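Local coordinates for Arf-GAP with coiled-coil, ANK repeat and PH domain-containing protein 2 (Homo sapiens, PDB 6IF3) that acts as a GTPase-activating protein for the small GTPase ARF6 and uses its ankyrin-repeat domain, the part described here, to interact with RAB35, at residues V71-A85 / F97-E110. Sequence-based numbering, arbitrary orientation.
Sequences VNQRDVQGRGPLHHA and FLKRGANQHATDEE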
ATOM      1  N   VAL A  71     -14.711  15.918   7.578  1.00 15.67           N
ATOM      2  CA  VAL A  71     -14.084  14.586   7.670  1.00 13.77           C
ATOM      3  C   VAL A  71     -12.812  14.638   8.513  1.00 17.43           C
ATOM      4  O   VAL A  71     -12.347  13.615   8.984  1.00 18.23           O
ATOM      5  CB  VAL A  71     -13.806  14.036   6.259  1.00 16.11           C
ATOM      6  CG1 VAL A  71     -12.609  14.730   5.620  1.00 18.23           C
ATOM      7  CG2 VAL A  71     -13.640  12.500   6.292  1.00 17.94           C
ATOM      8  N   ASN A  72     -12.280  15.835   8.755  1.00 16.63           N
ATOM      9  CA  ASN A  72     -11.006  15.927   9.466  1.00 15.85           C
ATOM     10  C   ASN A  72     -11.136  16.398  10.916  1.00 19.45           C
ATOM     11  O   ASN A  72     -10.118  16.443  11.617  1.00 21.63           O
ATOM     12  CB  ASN A  72     -10.060  16.877   8.746  1.00 18.34           C
ATOM     13  CG  ASN A  72      -9.561  16.328   7.449  1.00 19.96           C
ATOM     14  OD1 ASN A  72      -9.251  15.146   7.347  1.00 18.69           O
ATOM     15  ND2 ASN A  72      -9.459  17.181   6.455  1.00 23.65           N
ATOM     16  N   GLN A  73     -12.333  16.802  11.354  1.00 17.96           N
ATOM     17  CA  GLN A  73     -12.440  17.509  12.635  1.00 17.47           C
ATOM     18  C   GLN A  73     -12.036  16.586  13.769  1.00 14.97           C
ATOM     19  O   GLN A  73     -12.520  15.437  13.865  1.00 16.46           O
ATOM     20  CB  GLN A  73     -13.865  18.038  12.872  1.00 16.55           C
ATOM     21  CG  GLN A  73     -13.971  18.861  14.170  1.00 19.54           C
ATOM     22  CD  GLN A  73     -15.331  19.462  14.313  1.00 21.55           C
ATOM     23  OE1 GLN A  73     -15.946  19.850  13.314  1.00 24.13           O
ATOM     24  NE2 GLN A  73     -15.837  19.503  15.536  1.00 17.44           N
ATOM     25  N   ARG A  74     -11.180  17.096  14.642  1.00 16.84           N
ATOM     26  CA  ARG A  74     -10.562  16.294  15.700  1.00 17.16           C
ATOM     27  C   ARG A  74     -11.224  16.435  17.051  1.00 17.29           C
ATOM     28  O   ARG A  74     -11.761  17.516  17.392  1.00 19.45           O
ATOM     29  CB  ARG A  74      -9.079  16.701  15.861  1.00 17.42           C
ATOM     30  CG  ARG A  74      -8.285  16.751  14.550  1.00 16.10           C
ATOM     31  CD  ARG A  74      -7.032  17.534  14.760  1.00 17.75           C
ATOM     32  NE  ARG A  74      -6.200  17.764  13.581  1.00 18.20           N
ATOM     33  CZ  ARG A  74      -4.979  17.244  13.426  1.00 19.47           C
ATOM     34  NH1 ARG A  74      -4.517  16.420  14.351  1.00 19.25           N
ATOM     35  NH2 ARG A  74      -4.213  17.571  12.378  1.00 18.31           N
ATOM     36  N   ASP A  75     -11.113  15.375  17.858  1.00 18.85           N
ATOM     37  CA  ASP A  75     -11.417  15.506  19.295  1.00 18.04           C
ATOM     38  C   ASP A  75     -10.281  16.248  20.016  1.00 19.53           C
ATOM     39  O   ASP A  75      -9.295  16.696  19.379  1.00 18.05           O
ATOM     40  CB  ASP A  75     -11.692  14.141  19.951  1.00 17.34           C
ATOM     41  CG  ASP A  75     -10.506  13.191  19.904  1.00 19.36           C
ATOM     42  OD1 ASP A  75      -9.351  13.652  19.833  1.00 17.83           O
ATOM     43  OD2 ASP A  75     -10.747  11.954  20.004  1.00 20.53           O
ATOM     44  N   VAL A  76     -10.411  16.412  21.336  1.00 16.86           N
ATOM     45  CA  VAL A  76      -9.478  17.255  22.053  1.00 20.87           C
ATOM     46  C   VAL A  76      -8.080  16.625  22.164  1.00 17.92           C
ATOM     47  O   VAL A  76      -7.120  17.333  22.469  1.00 20.04           O
ATOM     48  CB  VAL A  76     -10.069  17.639  23.451  1.00 21.86           C
ATOM     49  CG1 VAL A  76      -9.895  16.544  24.482  1.00 24.38           C
ATOM     50  CG2 VAL A  76      -9.485  18.984  23.967  1.00 21.65           C
ATOM     51  N   GLN A  77      -7.980  15.327  21.850  1.00 18.10           N
ATOM     52  CA  GLN A  77      -6.686  14.637  21.787  1.00 23.22           C
ATOM     53  C   GLN A  77      -6.071  14.723  20.391  1.00 21.05           C
ATOM     54  O   GLN A  77      -5.036  14.098  20.126  1.00 20.62           O
ATOM     55  CB  GLN A  77      -6.848  13.164  22.195  1.00 22.61           C
ATOM     56  CG  GLN A  77      -6.966  12.974  23.725  1.00 24.40           C
ATOM     57  CD  GLN A  77      -8.373  13.216  24.248  1.00 29.08           C
ATOM     58  OE1 GLN A  77      -9.355  12.984  23.540  1.00 33.07           O
ATOM     59  NE2 GLN A  77      -8.473  13.678  25.507  1.00 28.27           N
ATOM     60  N   GLY A  78      -6.719  15.500  19.523  1.00 17.23           N
ATOM     61  CA  GLY A  78      -6.255  15.730  18.156  1.00 19.21           C
ATOM     62  C   GLY A  78      -6.544  14.601  17.189  1.00 19.22           C
ATOM     63  O   GLY A  78      -5.913  14.525  16.109  1.00 18.08           O
ATOM     64  N   ARG A  79      -7.491  13.735  17.551  1.00 17.44           N
ATOM     65  CA  ARG A  79      -7.794  12.540  16.766  1.00 16.22           C
ATOM     66  C   ARG A  79      -9.058  12.742  15.958  1.00 15.19           C
ATOM     67  O   ARG A  79     -10.119  12.975  16.558  1.00 17.24           O
ATOM     68  CB  ARG A  79      -7.964  11.329  17.688  1.00 17.12           C
ATOM     69  CG  ARG A  79      -6.701  11.010  18.486  1.00 18.85           C
ATOM     70  CD  ARG A  79      -6.983  10.111  19.670  1.00 21.95           C
ATOM     71  NE  ARG A  79      -5.727   9.736  20.312  1.00 22.12           N
ATOM     72  CZ  ARG A  79      -5.591   9.398  21.587  1.00 26.95           C
ATOM     73  NH1 ARG A  79      -6.649   9.404  22.395  1.00 29.60           N
ATOM     74  NH2 ARG A  79      -4.389   9.058  22.056  1.00 26.56           N
ATOM     75  N   GLY A  80      -8.976  12.614  14.630  1.00 15.81           N
ATOM     76  CA  GLY A  80     -10.138  12.720  13.762  1.00 14.98           C
ATOM     77  C   GLY A  80     -10.749  11.369  13.451  1.00 17.42           C
ATOM     78  O   GLY A  80     -10.325  10.365  13.980  1.00 16.94           O
ATOM     79  N   PRO A  81     -11.796  11.356  12.629  1.00 17.01           N
ATOM     80  CA  PRO A  81     -12.518  10.145  12.228  1.00 15.94           C
ATOM     81  C   PRO A  81     -11.564   9.097  11.650  1.00 14.89           C
ATOM     82  O   PRO A  81     -11.692   7.919  12.009  1.00 16.52           O
ATOM     83  CB  PRO A  81     -13.501  10.665  11.179  1.00 16.11           C
ATOM     84  CG  PRO A  81     -13.822  12.085  11.673  1.00 15.95           C
ATOM     85  CD  PRO A  81     -12.478  12.586  12.175  1.00 16.54           C
ATOM     86  N   LEU A  82     -10.634   9.494  10.796  1.00 14.62           N
ATOM     87  CA  LEU A  82      -9.744   8.494  10.228  1.00 14.62           C
ATOM     88  C   LEU A  82      -8.843   7.841  11.282  1.00 18.76           C
ATOM     89  O   LEU A  82      -8.627   6.637  11.237  1.00 16.85           O
ATOM     90  CB  LEU A  82      -8.894   9.120   9.117  1.00 16.26           C
ATOM     91  CG  LEU A  82      -7.872   8.192   8.437  1.00 15.51           C
ATOM     92  CD1 LEU A  82      -8.476   6.948   7.812  1.00 19.45           C
ATOM     93  CD2 LEU A  82      -7.046   9.000   7.394  1.00 18.04           C
ATOM     94  N   HIS A  83      -8.311   8.613  12.220  1.00 15.67           N
ATOM     95  CA  HIS A  83      -7.536   8.051  13.348  1.00 15.24           C
ATOM     96  C   HIS A  83      -8.345   6.986  14.078  1.00 16.66           C
ATOM     97  O   HIS A  83      -7.899   5.862  14.294  1.00 15.88           O
ATOM     98  CB  HIS A  83      -7.134   9.137  14.376  1.00 16.21           C
ATOM     99  CG  HIS A  83      -6.604   8.567  15.673  1.00 18.88           C
ATOM    100  ND1 HIS A  83      -5.261   8.527  15.984  1.00 23.27           N
ATOM    101  CD2 HIS A  83      -7.247   8.012  16.731  1.00 24.25           C
ATOM    102  CE1 HIS A  83      -5.097   7.972  17.172  1.00 22.03           C
ATOM    103  NE2 HIS A  83      -6.289   7.646  17.646  1.00 25.19           N
ATOM    104  N   HIS A  84      -9.560   7.331  14.466  1.00 14.25           N
ATOM    105  CA  HIS A  84     -10.362   6.387  15.222  1.00 12.88           C
ATOM    106  C   HIS A  84     -10.747   5.147  14.437  1.00 15.11           C
ATOM    107  O   HIS A  84     -10.758   4.041  15.000  1.00 17.05           O
ATOM    108  CB  HIS A  84     -11.648   7.090  15.747  1.00 14.54           C
ATOM    109  CG  HIS A  84     -11.376   8.068  16.847  1.00 14.71           C
ATOM    110  ND1 HIS A  84     -10.964   7.676  18.106  1.00 17.90           N
ATOM    111  CD2 HIS A  84     -11.444   9.423  16.873  1.00 14.20           C
ATOM    112  CE1 HIS A  84     -10.807   8.746  18.864  1.00 21.82           C
ATOM    113  NE2 HIS A  84     -11.089   9.813  18.142  1.00 17.55           N
ATOM    114  N   ALA A  85     -11.064   5.310  13.151  1.00 16.07           N
ATOM    115  CA  ALA A  85     -11.410   4.154  12.336  1.00 13.50           C
ATOM    116  C   ALA A  85     -10.209   3.219  12.191  1.00 16.16           C
ATOM    117  O   ALA A  85     -10.344   1.988  12.179  1.00 17.10           O
ATOM    118  CB  ALA A  85     -11.888   4.586  10.983  1.00 14.77           C
ATOM    119  N   PHE A  97     -13.361   7.390   4.161  1.00 14.46           N
ATOM    120  CA  PHE A  97     -12.718   8.646   4.540  1.00 15.49           C
ATOM    121  C   PHE A  97     -11.598   9.004   3.583  1.00 17.04           C
ATOM    122  O   PHE A  97     -11.463  10.169   3.220  1.00 17.16           O
ATOM    123  CB  PHE A  97     -12.189   8.578   5.984  1.00 16.07           C
ATOM    124  CG  PHE A  97     -13.273   8.462   7.013  1.00 14.39           C
ATOM    125  CD1 PHE A  97     -14.554   8.968   6.771  1.00 17.21           C
ATOM    126  CD2 PHE A  97     -13.027   7.832   8.228  1.00 14.52           C
ATOM    127  CE1 PHE A  97     -15.566   8.841   7.731  1.00 19.70           C
ATOM    128  CE2 PHE A  97     -14.017   7.692   9.192  1.00 15.90           C
ATOM    129  CZ  PHE A  97     -15.289   8.192   8.955  1.00 16.45           C
ATOM    130  N   LEU A  98     -10.799   8.025   3.163  1.00 16.10           N
ATOM    131  CA  LEU A  98      -9.729   8.311   2.210  1.00 17.15           C
ATOM    132  C   LEU A  98     -10.326   8.850   0.890  1.00 20.00           C
ATOM    133  O   LEU A  98      -9.807   9.820   0.330  1.00 21.41           O
ATOM    134  CB  LEU A  98      -8.875   7.056   1.983  1.00 15.41           C
ATOM    135  CG  LEU A  98      -8.015   6.679   3.197  1.00 13.93           C
ATOM    136  CD1 LEU A  98      -7.329   5.329   2.940  1.00 16.49           C
ATOM    137  CD2 LEU A  98      -6.941   7.754   3.446  1.00 18.40           C
ATOM    138  N   LYS A  99     -11.418   8.248   0.400  1.00 16.55           N
ATOM    139  CA  LYS A  99     -12.032   8.692  -0.849  1.00 19.08           C
ATOM    140  C   LYS A  99     -12.709  10.044  -0.696  1.00 21.80           C
ATOM    141  O   LYS A  99     -12.935  10.747  -1.684  1.00 23.89           O
ATOM    142  CB  LYS A  99     -13.044   7.664  -1.345  1.00 20.23           C
ATOM    143  CG  LYS A  99     -12.358   6.456  -1.927  1.00 21.33           C
ATOM    144  CD  LYS A  99     -13.295   5.285  -2.116  1.00 27.60           C
ATOM    145  CE  LYS A  99     -14.402   5.591  -3.112  1.00 28.10           C
ATOM    146  NZ  LYS A  99     -13.965   5.863  -4.521  1.00 28.89           N
ATOM    147  N   ARG A 100     -13.009  10.417   0.542  1.00 27.88           N
ATOM    148  CA  ARG A 100     -13.651  11.708   0.791  1.00 31.90           C
ATOM    149  C   ARG A 100     -12.671  12.799   1.210  1.00 28.48           C
ATOM    150  O   ARG A 100     -13.073  13.823   1.755  1.00 30.54           O
ATOM    151  CB  ARG A 100     -14.750  11.555   1.842  1.00 28.99           C
ATOM    152  CG  ARG A 100     -15.952  10.785   1.340  1.00 32.59           C
ATOM    153  CD  ARG A 100     -16.465  11.342   0.019  1.00 44.62           C
ATOM    154  NE  ARG A 100     -16.671  10.279  -0.960  1.00 52.52           N
ATOM    155  CZ  ARG A 100     -17.677   9.415  -0.913  1.00 57.12           C
ATOM    156  NH1 ARG A 100     -18.582   9.505   0.053  1.00 62.99           N
ATOM    157  NH2 ARG A 100     -17.780   8.466  -1.825  1.00 59.64           N
ATOM    158  N   GLY A 101     -11.383  12.579   0.967  1.00 25.24           N
ATOM    159  CA  GLY A 101     -10.362  13.605   1.173  1.00 28.27           C
ATOM    160  C   GLY A 101      -9.830  13.777   2.595  1.00 23.99           C
ATOM    161  O   GLY A 101      -9.229  14.804   2.935  1.00 29.79           O
ATOM    162  N   ALA A 102     -10.057  12.793   3.449  1.00 18.92           N
ATOM    163  CA  ALA A 102      -9.473  12.831   4.788  1.00 18.06           C
ATOM    164  C   ALA A 102      -7.959  13.002   4.753  1.00 20.56           C
ATOM    165  O   ALA A 102      -7.259  12.403   3.901  1.00 21.49           O
ATOM    166  CB  ALA A 102      -9.835  11.584   5.558  1.00 20.82           C
ATOM    167  N   ASN A 103      -7.458  13.820   5.671  1.00 19.79           N
ATOM    168  CA  ASN A 103      -6.013  14.054   5.820  1.00 17.55           C
ATOM    169  C   ASN A 103      -5.346  12.932   6.599  1.00 18.70           C
ATOM    170  O   ASN A 103      -5.476  12.825   7.827  1.00 18.94           O
ATOM    171  CB  ASN A 103      -5.788  15.397   6.519  1.00 19.53           C
ATOM    172  CG  ASN A 103      -4.343  15.655   6.817  1.00 20.84           C
ATOM    173  OD1 ASN A 103      -3.467  15.064   6.188  1.00 21.49           O
ATOM    174  ND2 ASN A 103      -4.072  16.595   7.729  1.00 23.24           N
ATOM    175  N   GLN A 104      -4.666  12.042   5.883  1.00 16.59           N
ATOM    176  CA  GLN A 104      -4.061  10.908   6.576  1.00 18.40           C
ATOM    177  C   GLN A 104      -2.704  11.266   7.153  1.00 18.13           C
ATOM    178  O   GLN A 104      -2.077  10.452   7.825  1.00 21.59           O
ATOM    179  CB  GLN A 104      -3.937   9.708   5.655  1.00 18.29           C
ATOM    180  CG  GLN A 104      -2.866   9.832   4.565  1.00 20.32           C
ATOM    181  CD  GLN A 104      -2.523   8.476   4.015  1.00 22.30           C
ATOM    182  OE1 GLN A 104      -1.806   7.692   4.651  1.00 22.52           O
ATOM    183  NE2 GLN A 104      -3.063   8.167   2.843  1.00 20.55           N
ATOM    184  N   HIS A 105      -2.248  12.486   6.895  1.00 18.67           N
ATOM    185  CA  HIS A 105      -0.965  12.947   7.441  1.00 18.05           C
ATOM    186  C   HIS A 105      -1.140  13.558   8.843  1.00 19.00           C
ATOM    187  O   HIS A 105      -0.143  13.757   9.548  1.00 21.36           O
ATOM    188  CB  HIS A 105      -0.333  13.938   6.470  1.00 21.56           C
ATOM    189  CG  HIS A 105      -0.103  13.331   5.123  1.00 26.90           C
ATOM    190  ND1 HIS A 105       1.005  12.564   4.837  1.00 33.85           N
ATOM    191  CD2 HIS A 105      -0.890  13.280   4.022  1.00 26.24           C
ATOM    192  CE1 HIS A 105       0.919  12.119   3.596  1.00 35.12           C
ATOM    193  NE2 HIS A 105      -0.222  12.539   3.080  1.00 29.92           N
ATOM    194  N   ALA A 106      -2.387  13.832   9.220  1.00 20.74           N
ATOM    195  CA  ALA A 106      -2.690  14.398  10.537  1.00 18.02           C
ATOM    196  C   ALA A 106      -2.126  13.522  11.648  1.00 20.75           C
ATOM    197  O   ALA A 106      -2.295  12.294  11.623  1.00 17.51           O
ATOM    198  CB  ALA A 106      -4.219  14.554  10.707  1.00 17.04           C
ATOM    199  N   THR A 107      -1.439  14.127  12.612  1.00 17.59           N
ATOM    200  CA  THR A 107      -1.023  13.376  13.797  1.00 19.67           C
ATOM    201  C   THR A 107      -1.780  13.857  15.014  1.00 19.97           C
ATOM    202  O   THR A 107      -2.143  15.033  15.098  1.00 19.14           O
ATOM    203  CB  THR A 107       0.471  13.499  14.100  1.00 19.07           C
ATOM    204  OG1 THR A 107       0.826  14.878  14.308  1.00 19.89           O
ATOM    205  CG2 THR A 107       1.324  12.933  12.970  1.00 19.84           C
ATOM    206  N   ASP A 108      -2.025  12.959  15.960  1.00 17.46           N
ATOM    207  CA  ASP A 108      -2.746  13.366  17.154  1.00 17.62           C
ATOM    208  C   ASP A 108      -1.763  14.059  18.121  1.00 18.06           C
ATOM    209  O   ASP A 108      -0.607  14.339  17.772  1.00 18.97           O
ATOM    210  CB  ASP A 108      -3.457  12.177  17.812  1.00 18.11           C
ATOM    211  CG  ASP A 108      -2.512  11.108  18.356  1.00 21.80           C
ATOM    212  OD1 ASP A 108      -1.268  11.266  18.318  1.00 20.63           O
ATOM    213  OD2 ASP A 108      -3.029  10.089  18.891  1.00 24.46           O
ATOM    214  N   GLU A 109      -2.235  14.383  19.324  1.00 19.77           N
ATOM    215  CA  GLU A 109      -1.382  15.104  20.272  1.00 21.90           C
ATOM    216  C   GLU A 109      -0.197  14.258  20.770  1.00 26.77           C
ATOM    217  O   GLU A 109       0.767  14.791  21.304  1.00 34.62           O
ATOM    218  CB  GLU A 109      -2.198  15.610  21.459  1.00 25.06           C
ATOM    219  CG  GLU A 109      -3.044  16.862  21.144  1.00 26.92           C
ATOM    220  CD  GLU A 109      -2.195  18.108  20.782  1.00 29.59           C
ATOM    221  OE1 GLU A 109      -1.129  18.336  21.380  1.00 28.94           O
ATOM    222  OE2 GLU A 109      -2.574  18.832  19.839  1.00 26.07           O
ATOM    223  N   GLU A 110      -0.256  12.948  20.584  1.00 25.05           N
ATOM    224  CA  GLU A 110       0.875  12.091  20.911  1.00 28.39           C
ATOM    225  C   GLU A 110       1.834  11.915  19.736  1.00 28.01           C
ATOM    226  O   GLU A 110       2.851  11.230  19.861  1.00 35.98           O
ATOM    227  CB  GLU A 110       0.383  10.727  21.370  1.00 34.97           C
ATOM    228  CG  GLU A 110      -0.249  10.766  22.708  1.00 40.11           C
ATOM    229  CD  GLU A 110      -0.433   9.387  23.269  1.00 50.10           C
ATOM    230  OE1 GLU A 110      -0.510   8.434  22.464  1.00 46.84           O
ATOM    231  OE2 GLU A 110      -0.454   9.252  24.516  1.00 58.83           O
TER
HETATM  232  O   HOH W   1      -7.579  13.019   9.533  1.00 23.51           O
HETATM  233  O   HOH W   2      -3.244  12.278  21.246  1.00 30.90           O
HETATM  234  O   HOH W   3      -2.329   8.094  20.272  1.00 29.96           O
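F97, near the end of helix 91-99, takes P81 CB over one face of its ring, a CH-pi contact 4.0 Å from the centroid. V71 CG2 approaches the same ring obliquely at CD1. L98 CD2 touches L82 CD2. A Schellman motif with G101 at C-prime then ends the helix. V71 sets CG1 between its backbone N and carbonyl carbon (chi1 75°), which turns CG2 toward A102 CB at 4.0 Å and the F97 ring. The backbone N of N103 donates to N72 OD1 in a hydrogen bond 2.8 Å long and almost straight (178°). Q104 CB packs on L82 CD2 at 3.6 Å, while the Q104 amide hydrogen-bonds to R134 and L130 of helix 124-141. This is the ankyrin-repeat pattern: paired helices joined to the next repeat by a hairpin-like loop, here laid against the preceding loop. A106 CB lies over one face of the R74 guanidinium. R74 NH1 bridges the two loops, donating to T107 O (2.8 Å) and to G78 O. R79 NE donates to D108 OD2 at 3.1 Å, on the anti side, in a salt bridge; D108 OD1 accepts a hydrogen bond from K112 N. A leucine in place of R79 would probably leave D108 OD2 without its charged mate. E109 N donates to Q77 O at 2.9 Å. Water 3 links E110 OE1, R79 NH2 and D108 OD2.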